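Local atomic coordinates of putative glycosyl hydrolase (Parabacteroides distasonis, PDB entry 4QHZ), a protein that is probably a hydrolase of the 3-keto-disaccharide hydrolase family, with a concanavalin-like beta fold and a bound magnesium ion. Residues T145-A156 and L198-E209. Residues are numbered along the deposited sequence; the frame is centred on the assembly and turned at random.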
loop_
_atom_site.group_PDB
_atom_site.type_symbol
_atom_site.label_atom_id
_atom_site.label_comp_id
_atom_site.label_asym_id
_atom_site.label_seq_id
_atom_site.Cartn_x
_atom_site.Cartn_y
_atom_site.Cartn_z
ATOM N N THR C 145 -21.403 12.385 -7.819
ATOM C CA THR C 145 -20.848 11.743 -8.998
ATOM C C THR C 145 -19.397 11.329 -8.796
ATOM O O THR C 145 -18.577 12.127 -8.349
ATOM C CB THR C 145 -20.929 12.688 -10.207
ATOM O OG1 THR C 145 -22.266 13.197 -10.327
ATOM C CG2 THR C 145 -20.535 11.959 -11.479
ATOM N N GLY C 146 -19.080 10.082 -9.129
ATOM C CA GLY C 146 -17.710 9.584 -9.025
ATOM C C GLY C 146 -17.273 9.184 -7.627
ATOM O O GLY C 146 -16.143 8.753 -7.432
ATOM N N SER C 147 -18.171 9.303 -6.655
ATOM C CA SER C 147 -17.910 8.787 -5.327
ATOM C C SER C 147 -17.874 7.274 -5.392
ATOM O O SER C 147 -18.485 6.674 -6.283
ATOM C CB SER C 147 -18.986 9.245 -4.327
ATOM O OG SER C 147 -20.271 8.727 -4.644
ATOM N N ILE C 148 -17.119 6.663 -4.485
ATOM C CA ILE C 148 -17.365 5.277 -4.117
ATOM C C ILE C 148 -18.478 5.413 -3.087
ATOM O O ILE C 148 -18.255 5.901 -1.978
ATOM C CB ILE C 148 -16.125 4.558 -3.552
ATOM C CG1 ILE C 148 -14.930 4.682 -4.504
ATOM C CG2 ILE C 148 -16.432 3.086 -3.300
ATOM C CD1 ILE C 148 -15.249 4.398 -5.962
ATOM N N TYR C 149 -19.684 5.016 -3.487
ATOM C CA TYR C 149 -20.915 5.515 -2.875
ATOM C C TYR C 149 -20.911 5.434 -1.343
ATOM O O TYR C 149 -20.840 4.348 -0.758
ATOM C CB TYR C 149 -22.128 4.781 -3.450
ATOM C CG TYR C 149 -23.442 5.294 -2.930
ATOM C CD1 TYR C 149 -23.921 6.544 -3.304
ATOM C CD2 TYR C 149 -24.203 4.532 -2.054
ATOM C CE1 TYR C 149 -25.129 7.022 -2.826
ATOM C CE2 TYR C 149 -25.407 5.000 -1.572
ATOM C CZ TYR C 149 -25.864 6.244 -1.961
ATOM O OH TYR C 149 -27.057 6.705 -1.475
ATOM N N LYS C 150 -20.975 6.618 -0.725
ATOM C CA LYS C 150 -21.032 6.814 0.739
ATOM C C LYS C 150 -19.784 6.354 1.505
ATOM O O LYS C 150 -19.832 6.152 2.718
ATOM C CB LYS C 150 -22.301 6.164 1.329
ATOM C CG LYS C 150 -23.561 6.974 1.073
ATOM C CD LYS C 150 -24.716 6.519 1.947
ATOM C CE LYS C 150 -25.895 7.471 1.846
ATOM N NZ LYS C 150 -26.915 7.198 2.907
ATOM N N GLN C 151 -18.667 6.201 0.798
ATOM C CA GLN C 151 -17.402 5.843 1.431
ATOM C C GLN C 151 -16.343 6.898 1.178
ATOM O O GLN C 151 -15.713 7.371 2.115
ATOM C CB GLN C 151 -16.894 4.503 0.914
ATOM C CG GLN C 151 -17.716 3.311 1.358
ATOM C CD GLN C 151 -17.183 2.003 0.806
ATOM O OE1 GLN C 151 -15.994 1.886 0.492
ATOM N NE2 GLN C 151 -18.049 1.005 0.708
ATOM N N SER C 152 -16.142 7.233 -0.098
ATOM C CA SER C 152 -15.041 8.081 -0.531
ATOM C C SER C 152 -15.534 9.224 -1.401
ATOM O O SER C 152 -16.057 9.004 -2.494
ATOM C CB SER C 152 -14.020 7.254 -1.301
ATOM O OG SER C 152 -13.510 6.210 -0.488
ATOM N N ILE C 153 -15.344 10.444 -0.900
ATOM C CA ILE C 153 -15.720 11.665 -1.595
ATOM C C ILE C 153 -14.800 11.848 -2.800
ATOM O O ILE C 153 -13.584 11.680 -2.682
ATOM C CB ILE C 153 -15.605 12.877 -0.663
ATOM C CG1 ILE C 153 -16.521 12.708 0.561
ATOM C CG2 ILE C 153 -15.959 14.162 -1.388
ATOM C CD1 ILE C 153 -16.152 13.602 1.725
ATOM N N PRO C 154 -15.371 12.167 -3.973
ATOM C CA PRO C 154 -14.518 12.364 -5.137
ATOM C C PRO C 154 -13.661 13.618 -5.004
ATOM O O PRO C 154 -14.048 14.572 -4.328
ATOM C CB PRO C 154 -15.518 12.518 -6.284
ATOM C CG PRO C 154 -16.741 13.062 -5.632
ATOM C CD PRO C 154 -16.789 12.392 -4.287
ATOM N N LEU C 155 -12.509 13.613 -5.665
ATOM C CA LEU C 155 -11.554 14.714 -5.564
ATOM C C LEU C 155 -12.036 15.985 -6.263
ATOM O O LEU C 155 -11.520 17.067 -6.007
ATOM C CB LEU C 155 -10.200 14.283 -6.141
ATOM C CG LEU C 155 -9.508 13.142 -5.384
ATOM C CD1 LEU C 155 -8.330 12.599 -6.179
ATOM C CD2 LEU C 155 -9.064 13.604 -4.006
ATOM N N ALA C 156 -13.014 15.860 -7.150
ATOM C CA ALA C 156 -13.546 17.018 -7.841
ATOM C C ALA C 156 -14.948 16.754 -8.367
ATOM O O ALA C 156 -15.414 15.615 -8.385
ATOM C CB ALA C 156 -12.627 17.407 -8.992
ATOM N N LEU C 198 -10.809 11.549 -10.105
ATOM C CA LEU C 198 -11.805 11.699 -9.044
ATOM C C LEU C 198 -11.534 10.761 -7.866
ATOM O O LEU C 198 -11.836 11.096 -6.720
ATOM C CB LEU C 198 -13.205 11.458 -9.615
ATOM C CG LEU C 198 -14.034 12.702 -9.966
ATOM C CD1 LEU C 198 -13.284 13.711 -10.822
ATOM C CD2 LEU C 198 -15.330 12.279 -10.653
ATOM N N GLN C 199 -11.011 9.573 -8.162
ATOM C CA GLN C 199 -10.553 8.638 -7.144
ATOM C C GLN C 199 -9.134 8.245 -7.507
ATOM O O GLN C 199 -8.898 7.684 -8.580
ATOM C CB GLN C 199 -11.441 7.400 -7.071
ATOM C CG GLN C 199 -12.896 7.690 -6.733
ATOM C CD GLN C 199 -13.111 8.152 -5.304
ATOM O OE1 GLN C 199 -12.263 7.959 -4.432
ATOM N NE2 GLN C 199 -14.271 8.747 -5.056
ATOM N N ASN C 200 -8.199 8.541 -6.611
ATOM C CA ASN C 200 -6.793 8.241 -6.836
ATOM C C ASN C 200 -6.333 7.033 -6.012
ATOM O O ASN C 200 -5.903 7.180 -4.877
ATOM C CB ASN C 200 -5.948 9.472 -6.507
ATOM C CG ASN C 200 -4.486 9.287 -6.858
ATOM O OD1 ASN C 200 -4.071 8.216 -7.295
ATOM N ND2 ASN C 200 -3.696 10.339 -6.663
ATOM N N HIS C 201 -6.413 5.849 -6.608
ATOM C CA HIS C 201 -6.065 4.607 -5.929
ATOM C C HIS C 201 -6.745 4.536 -4.559
ATOM O O HIS C 201 -6.091 4.362 -3.528
ATOM C CB HIS C 201 -4.548 4.455 -5.796
ATOM C CG HIS C 201 -4.111 3.061 -5.475
ATOM N ND1 HIS C 201 -4.109 2.051 -6.413
ATOM C CD2 HIS C 201 -3.643 2.512 -4.329
ATOM C CE1 HIS C 201 -3.686 0.932 -5.850
ATOM N NE2 HIS C 201 -3.391 1.186 -4.588
ATOM N N THR C 202 -8.070 4.645 -4.582
ATOM C CA THR C 202 -8.888 4.670 -3.378
ATOM C C THR C 202 -9.148 3.262 -2.884
ATOM O O THR C 202 -9.484 2.377 -3.662
ATOM C CB THR C 202 -10.226 5.369 -3.661
ATOM O OG1 THR C 202 -9.968 6.721 -4.060
ATOM C CG2 THR C 202 -11.118 5.378 -2.443
ATOM N N THR C 203 -8.980 3.056 -1.587
ATOM C CA THR C 203 -9.281 1.771 -0.975
ATOM C C THR C 203 -10.779 1.668 -0.719
ATOM O O THR C 203 -11.382 2.580 -0.155
ATOM C CB THR C 203 -8.506 1.585 0.342
ATOM O OG1 THR C 203 -7.101 1.577 0.067
ATOM C CG2 THR C 203 -8.884 0.276 1.020
ATOM N N ILE C 204 -11.368 0.558 -1.149
ATOM C CA ILE C 204 -12.778 0.297 -0.931
ATOM C C ILE C 204 -12.915 -0.467 0.383
ATOM O O ILE C 204 -12.195 -1.438 0.619
ATOM C CB ILE C 204 -13.386 -0.469 -2.118
ATOM C CG1 ILE C 204 -13.342 0.410 -3.368
ATOM C CG2 ILE C 204 -14.816 -0.890 -1.820
ATOM C CD1 ILE C 204 -13.770 -0.268 -4.653
ATOM N N LEU C 205 -13.823 -0.006 1.244
ATOM C CA LEU C 205 -13.928 -0.503 2.621
ATOM C C LEU C 205 -14.831 -1.716 2.748
ATOM O O LEU C 205 -14.753 -2.442 3.729
ATOM C CB LEU C 205 -14.443 0.598 3.549
ATOM C CG LEU C 205 -13.626 1.894 3.545
ATOM C CD1 LEU C 205 -14.305 2.951 4.400
ATOM C CD2 LEU C 205 -12.205 1.643 4.026
ATOM N N GLY C 206 -15.675 -1.932 1.751
ATOM C CA GLY C 206 -16.665 -3.000 1.779
ATOM C C GLY C 206 -17.773 -2.639 0.814
ATOM O O GLY C 206 -17.627 -1.692 0.033
ATOM N N THR C 207 -18.879 -3.375 0.855
ATOM C CA THR C 207 -20.019 -3.077 -0.009
ATOM C C THR C 207 -20.463 -1.621 0.163
ATOM O O THR C 207 -20.388 -1.066 1.263
ATOM C CB THR C 207 -21.231 -3.970 0.303
ATOM O OG1 THR C 207 -21.604 -3.797 1.679
ATOM C CG2 THR C 207 -20.915 -5.437 0.037
ATOM N N THR C 208 -20.883 -0.990 -0.928
ATOM C CA THR C 208 -21.458 0.342 -0.851
ATOM C C THR C 208 -22.904 0.204 -0.386
ATOM O O THR C 208 -23.660 -0.606 -0.923
ATOM C CB THR C 208 -21.377 1.086 -2.193
ATOM O OG1 THR C 208 -21.877 0.247 -3.244
ATOM C CG2 THR C 208 -19.943 1.456 -2.475
ATOM N N GLU C 209 -23.272 0.977 0.629
ATOM C CA GLU C 209 -24.568 0.818 1.295
ATOM C C GLU C 209 -25.267 2.160 1.479
ATOM O O GLU C 209 -24.650 3.136 1.915
ATOM C CB GLU C 209 -24.374 0.167 2.660
ATOM C CG GLU C 209 -23.728 -1.215 2.634
ATOM C CD GLU C 209 -24.641 -2.302 2.090
ATOM O OE1 GLU C 209 -25.866 -2.073 1.995
ATOM O OE2 GLU C 209 -24.132 -3.392 1.769
HETATM O O HOH W 1 -20.974 2.503 1.407
HETATM O O HOH W 2 -14.003 3.580 -0.822
HETATM O O HOH W 3 -11.159 10.294 -3.000
#
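L155 N donates to L198 O (2.8 Å), and this is the one direct backbone-backbone hydrogen bond between 145-156 and 198-209; the CA atoms stand 4.6 Å apart there and 7.6 Å apart at S152 and T202. Beside this bond, L198 CG packs against P154 CB. Two glutamine amides carry most of the remaining polar contact. Q199 leaves the backbone pointing away, but its chain bends at chi2 (-70°) and brings NE2 back into the loop, where it donates to G146 O (3.0 Å), nearly within its own amide plane, and to S152 O from above that carbonyl's plane. S152 O also accepts from I148 N. OE1 of Q199 receives T202 OG1 at 2.6 Å and a water shared with I153 O, which leaves little freedom for the amide to flip. A leucine here would probably leave G146 O and S152 O without this shared donor and T202 OG1 without its acceptor. Q151, extended beyond CG, reaches the other way: its OE1 accepts from L205 N (3.0 Å, N-H...O 169°), which sits above the plane of the Q151 carbonyl. Its NE2 donates to G206 O (2.8 Å, 163°), which lies in the amide plane, so one amide is bonded through both oxygen and nitrogen to the backbones of two successive residues. Between the two amides, I148 CG2 lies against T208 CG2 (4.0 Å) and I204 CG1. T208 OG1 bonds to the backbone N of E128, a magnesium ligand. Side-chain amides thus supply four of the five direct hydrogen bonds joining the loop before strand 165-177 to the end of strand 196-203 and the segment that follows it, close to the metal site.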